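Local coordinates for protein cleavage stimulation factor 77 (Encephalitozoon cuniculi, PDB 2UY1) that probably acts as a helical-repeat scaffold in the cleavage step of mRNA 3'-end processing and may bind mRNA, at residues 15-20 with 34-39; 176-181 with 199-204. One frame throughout, in Å; residues are numbered along the deposited sequence.

Contact 1: 15-20 with 34-39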
# COMPACT_ATOMS: atom_id res chain seq x y z
N SER B 15 -2.86 -45.25 4.32
CA SER B 15 -3.98 -45.79 5.13
C SER B 15 -4.87 -46.80 4.38
O SER B 15 -5.47 -47.67 5.01
CB SER B 15 -4.85 -44.65 5.67
OG SER B 15 -5.71 -44.18 4.63
N ALA B 16 -4.97 -46.65 3.06
CA ALA B 16 -5.84 -47.45 2.22
C ALA B 16 -5.18 -48.80 1.85
O ALA B 16 -5.85 -49.80 1.62
CB ALA B 16 -6.21 -46.69 1.00
N ILE B 17 -3.87 -48.79 1.75
CA ILE B 17 -3.09 -50.04 1.65
C ILE B 17 -3.19 -50.82 2.98
O ILE B 17 -3.42 -52.01 3.00
CB ILE B 17 -1.62 -49.70 1.28
CG1 ILE B 17 -1.62 -48.89 -0.03
CG2 ILE B 17 -0.74 -50.97 1.28
CD1 ILE B 17 -0.30 -48.17 -0.37
N MET B 18 -3.06 -50.09 4.08
CA MET B 18 -3.17 -50.61 5.43
C MET B 18 -4.50 -51.32 5.71
O MET B 18 -4.54 -52.46 6.20
CB MET B 18 -3.01 -49.42 6.39
CG MET B 18 -2.80 -49.77 7.81
SD MET B 18 -1.57 -51.06 8.08
CE MET B 18 -1.75 -51.09 9.86
N GLU B 19 -5.58 -50.63 5.38
CA GLU B 19 -6.94 -51.11 5.60
C GLU B 19 -7.27 -52.30 4.71
O GLU B 19 -7.94 -53.20 5.16
CB GLU B 19 -7.94 -49.96 5.43
CG GLU B 19 -8.19 -49.14 6.74
CD GLU B 19 -8.70 -47.70 6.50
OE1 GLU B 19 -8.61 -46.86 7.46
OE2 GLU B 19 -9.19 -47.40 5.36
N HIS B 20 -6.79 -52.28 3.46
CA HIS B 20 -6.90 -53.43 2.53
C HIS B 20 -6.15 -54.65 3.06
O HIS B 20 -6.74 -55.76 3.17
CB HIS B 20 -6.38 -53.02 1.14
CG HIS B 20 -6.49 -54.10 0.10
ND1 HIS B 20 -7.62 -54.86 -0.08
CD2 HIS B 20 -5.62 -54.50 -0.85
CE1 HIS B 20 -7.43 -55.70 -1.07
NE2 HIS B 20 -6.22 -55.52 -1.54
N GLU B 34 -0.02 -61.80 0.65
CA GLU B 34 1.40 -62.06 0.36
C GLU B 34 1.90 -61.33 -0.88
O GLU B 34 3.08 -60.93 -0.89
CB GLU B 34 1.72 -63.56 0.28
CG GLU B 34 1.79 -64.23 1.65
CD GLU B 34 2.59 -65.54 1.66
OE1 GLU B 34 3.34 -65.83 0.69
OE2 GLU B 34 2.47 -66.28 2.65
N SER B 35 1.04 -61.19 -1.91
CA SER B 35 1.30 -60.32 -3.09
C SER B 35 1.32 -58.83 -2.71
O SER B 35 2.02 -58.02 -3.34
CB SER B 35 0.24 -60.51 -4.20
OG SER B 35 -0.16 -61.87 -4.38
N LEU B 36 0.50 -58.48 -1.71
CA LEU B 36 0.34 -57.08 -1.29
C LEU B 36 1.62 -56.60 -0.61
O LEU B 36 2.12 -55.52 -0.92
CB LEU B 36 -0.84 -56.91 -0.33
CG LEU B 36 -1.00 -55.46 0.19
CD1 LEU B 36 -2.45 -54.99 0.24
CD2 LEU B 36 -0.28 -55.19 1.53
N PHE B 37 2.09 -57.39 0.35
CA PHE B 37 3.35 -57.17 1.02
C PHE B 37 4.50 -57.21 -0.00
O PHE B 37 5.31 -56.27 -0.09
CB PHE B 37 3.56 -58.20 2.11
CG PHE B 37 2.81 -57.91 3.41
CD1 PHE B 37 2.72 -56.61 3.91
CD2 PHE B 37 2.21 -58.95 4.13
CE1 PHE B 37 2.05 -56.37 5.10
CE2 PHE B 37 1.53 -58.70 5.33
CZ PHE B 37 1.47 -57.41 5.81
N GLY B 38 4.52 -58.27 -0.80
CA GLY B 38 5.40 -58.37 -1.96
C GLY B 38 5.58 -57.08 -2.71
O GLY B 38 6.71 -56.65 -2.97
N ARG B 39 4.47 -56.44 -3.06
CA ARG B 39 4.46 -55.15 -3.79
C ARG B 39 4.67 -53.88 -2.94
O ARG B 39 5.26 -52.92 -3.43
CB ARG B 39 3.16 -54.99 -4.60
CG ARG B 39 3.04 -55.94 -5.80
CD ARG B 39 1.63 -55.94 -6.44
NE ARG B 39 1.41 -54.80 -7.34
CZ ARG B 39 0.24 -54.41 -7.84
NH1 ARG B 39 -0.90 -55.05 -7.56
NH2 ARG B 39 0.20 -53.35 -8.64
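L36 meets H20 and I17 where helix 14-26 packs on helix 30-40, a pair near the start of the all-helical array of HAT (half-a-TPR) type expected for the CstF-77/Suppressor of forked family. The example shows how one leucine can carry the contact between two short helical segments. Its two methyl groups divide the work. CD1 of L36 comes to within 3.4 Å of CD2 of H20, a tight van der Waals approach. The same L36 CD1 is 4.1 Å from CG of H20, so the imidazole is met on its carbon side, at an oblique slant. The two side chains run past each other in opposite directions. The second branch, CD2 of L36, comes 4.3 Å from the CG2 branch of I17, a looser apolar contact.

Torsions put both groups there. H20 sends CG anti to its own nitrogen (chi1 -178°), which brings the ring nearer to 34-39 than its CB direction alone would suggest. L36 is also anti about its first bond, but its chi2 of 139° is nearer eclipsed than staggered, which may reflect some strain or an uncertain fit of the branch. No hydrogen bond crosses, and only 126 Å² is buried.

Further out, helix 47-57 covers a neighbouring side of the pair: M18 leans on D48, L49 and L52, while F37 touches L49 and sets its ring edge-to-face with that of Y53. A hydrogen bond between E34 OE2 and Y56 OH adds a polar tie to that same helix. The backbones approach most closely at I17 and L36, whose CA atoms are 8.4 Å apart, and there the carbonyl O of I17 lies 4.2 Å from L36 CD1.

Contact 2: 176-181 with 199-204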
# COMPACT_ATOMS: atom_id res chain seq x y z
N ALA B 176 9.27 -29.90 7.93
CA ALA B 176 10.28 -28.97 7.39
C ALA B 176 11.25 -28.59 8.47
O ALA B 176 12.44 -28.70 8.29
CB ALA B 176 9.60 -27.73 6.85
N ARG B 177 10.73 -28.17 9.62
CA ARG B 177 11.56 -27.90 10.80
C ARG B 177 12.45 -29.07 11.21
O ARG B 177 13.65 -28.89 11.49
CB ARG B 177 10.66 -27.47 11.96
CG ARG B 177 10.32 -25.97 11.98
CD ARG B 177 9.45 -25.63 13.17
NE ARG B 177 8.85 -24.30 13.04
CZ ARG B 177 7.54 -24.06 12.93
NH1 ARG B 177 6.65 -25.05 12.94
NH2 ARG B 177 7.11 -22.80 12.82
N LEU B 178 11.88 -30.28 11.24
CA LEU B 178 12.64 -31.50 11.54
C LEU B 178 13.79 -31.73 10.56
O LEU B 178 14.94 -31.96 10.98
CB LEU B 178 11.72 -32.73 11.60
CG LEU B 178 12.33 -34.15 11.81
CD1 LEU B 178 12.90 -34.31 13.24
CD2 LEU B 178 11.31 -35.25 11.55
N ILE B 179 13.48 -31.68 9.27
CA ILE B 179 14.47 -31.78 8.21
C ILE B 179 15.65 -30.85 8.43
O ILE B 179 16.81 -31.31 8.44
CB ILE B 179 13.84 -31.53 6.79
CG1 ILE B 179 13.08 -32.77 6.32
CG2 ILE B 179 14.95 -31.15 5.73
CD1 ILE B 179 12.12 -32.52 5.15
N ASP B 180 15.35 -29.56 8.60
CA ASP B 180 16.39 -28.52 8.83
C ASP B 180 17.28 -28.79 10.06
O ASP B 180 18.49 -28.65 9.99
CB ASP B 180 15.75 -27.14 8.99
CG ASP B 180 14.99 -26.68 7.75
OD1 ASP B 180 15.46 -26.90 6.60
OD2 ASP B 180 13.91 -26.09 7.96
N LEU B 181 16.66 -29.15 11.19
CA LEU B 181 17.37 -29.53 12.42
C LEU B 181 18.35 -30.69 12.20
O LEU B 181 19.49 -30.61 12.67
CB LEU B 181 16.36 -29.87 13.56
CG LEU B 181 16.84 -30.65 14.81
CD1 LEU B 181 17.23 -29.72 15.89
CD2 LEU B 181 15.80 -31.63 15.33
N HIS B 199 17.31 -40.10 4.52
CA HIS B 199 16.40 -40.85 3.64
C HIS B 199 15.17 -41.25 4.42
O HIS B 199 14.06 -40.99 3.98
CB HIS B 199 17.09 -42.07 3.04
CG HIS B 199 18.08 -41.73 1.96
ND1 HIS B 199 17.75 -41.02 0.83
CD2 HIS B 199 19.39 -42.07 1.81
CE1 HIS B 199 18.80 -40.92 0.04
NE2 HIS B 199 19.81 -41.55 0.61
N PHE B 200 15.35 -41.83 5.62
CA PHE B 200 14.23 -42.28 6.44
C PHE B 200 13.28 -41.13 6.72
O PHE B 200 12.06 -41.26 6.57
CB PHE B 200 14.67 -42.89 7.78
CG PHE B 200 13.56 -43.01 8.76
CD1 PHE B 200 12.69 -44.09 8.71
CD2 PHE B 200 13.31 -42.01 9.66
CE1 PHE B 200 11.63 -44.17 9.57
CE2 PHE B 200 12.23 -42.07 10.55
CZ PHE B 200 11.40 -43.15 10.52
N ILE B 201 13.85 -40.01 7.18
CA ILE B 201 13.05 -38.85 7.57
C ILE B 201 12.21 -38.36 6.39
O ILE B 201 11.02 -38.18 6.54
CB ILE B 201 13.96 -37.73 8.25
CG1 ILE B 201 14.38 -38.18 9.67
CG2 ILE B 201 13.31 -36.36 8.24
CD1 ILE B 201 15.22 -37.17 10.49
N HIS B 202 12.82 -38.17 5.22
CA HIS B 202 12.10 -37.68 4.03
C HIS B 202 11.03 -38.70 3.53
O HIS B 202 9.92 -38.32 3.17
CB HIS B 202 13.06 -37.40 2.86
CG HIS B 202 13.85 -36.13 3.01
ND1 HIS B 202 15.14 -36.11 3.53
CD2 HIS B 202 13.55 -34.85 2.70
CE1 HIS B 202 15.58 -34.86 3.57
NE2 HIS B 202 14.64 -34.08 3.06
N ASN B 203 11.37 -39.98 3.53
CA ASN B 203 10.38 -41.00 3.13
C ASN B 203 9.23 -41.12 4.11
O ASN B 203 8.07 -41.20 3.69
CB ASN B 203 11.03 -42.36 2.97
CG ASN B 203 11.72 -42.50 1.66
OD1 ASN B 203 12.94 -42.63 1.60
ND2 ASN B 203 10.95 -42.45 0.58
N TYR B 204 9.54 -41.15 5.40
CA TYR B 204 8.49 -41.17 6.43
C TYR B 204 7.61 -39.93 6.25
O TYR B 204 6.41 -40.03 6.32
CB TYR B 204 9.08 -41.17 7.84
CG TYR B 204 8.05 -41.17 8.95
CD1 TYR B 204 7.49 -42.40 9.39
CD2 TYR B 204 7.62 -40.00 9.56
CE1 TYR B 204 6.55 -42.45 10.38
CE2 TYR B 204 6.65 -40.06 10.59
CZ TYR B 204 6.13 -41.31 10.98
OH TYR B 204 5.18 -41.46 11.98
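I179 and L178 face I201 and H202 across two almost exactly antiparallel helix segments, their axes 10.6 Å apart at 172°, in the helical repeat array of this Suppressor of forked relative.

The apolar contacts centre on one methyl group. I201 CG2 receives L178 CD2 at 4.0 Å, the two side chains crossing obliquely. I179 also comes alongside, running the opposite way, with its CG1 4.1 Å from that same I201 CG2. W82 touches both L178 and I201, and F218 and I435 pack on I179, so neighbouring parts of the chain complete the hydrophobic layer.

Contacts of the imidazole ring form the second group. I179 lies roughly at right angles to H202 and makes a CH-pi contact, with CG1 off-centre over the imidazole, 4.2 Å from its centroid and 28° from the ring normal. CD1 of I179 reaches beyond it to NE2 of H202 at 3.6 Å. CG1 stands anti to the carbonyl carbon of I179 (chi1 -77°), which carries this longer branch nearer to 199-204 than its CB direction alone would. The ring of Y222, outside the two segments, stacks on the same imidazole.

Polar bonding holds the ring but does not cross the interface: H202 ND1 bonds to the carbonyl O of M198, one turn back in its own helix.

Since a carbonyl can only accept, ND1 must carry a proton; in a neutral ring NE2 would then be the bare nitrogen, and the hydrocarbon of I179 against it would probably disfavour a second proton there, and so the charged ring.

Overall arrangement
Contacts 1 and 2 are two examples of one kind of pairing: successive helices meet by van der Waals packing, through a few leucines and isoleucines and, in each case, one histidine ring, with no hydrogen bond between the paired segments. The two follow in series, 15-20/34-39 closing before 176-181/199-204 opens, and both belong to the helical array of this Suppressor of forked relative. Their centres lie 25 Å apart and their nearest atoms about 11 Å apart, so they do not touch. Contact 1 is peripheral, about 30 Å from the centre of the chain and partly buried; contact 2 is about 17 Å from that centre and fully buried, with 193 Å² covered. Neither is touched by the second chain of the assembly.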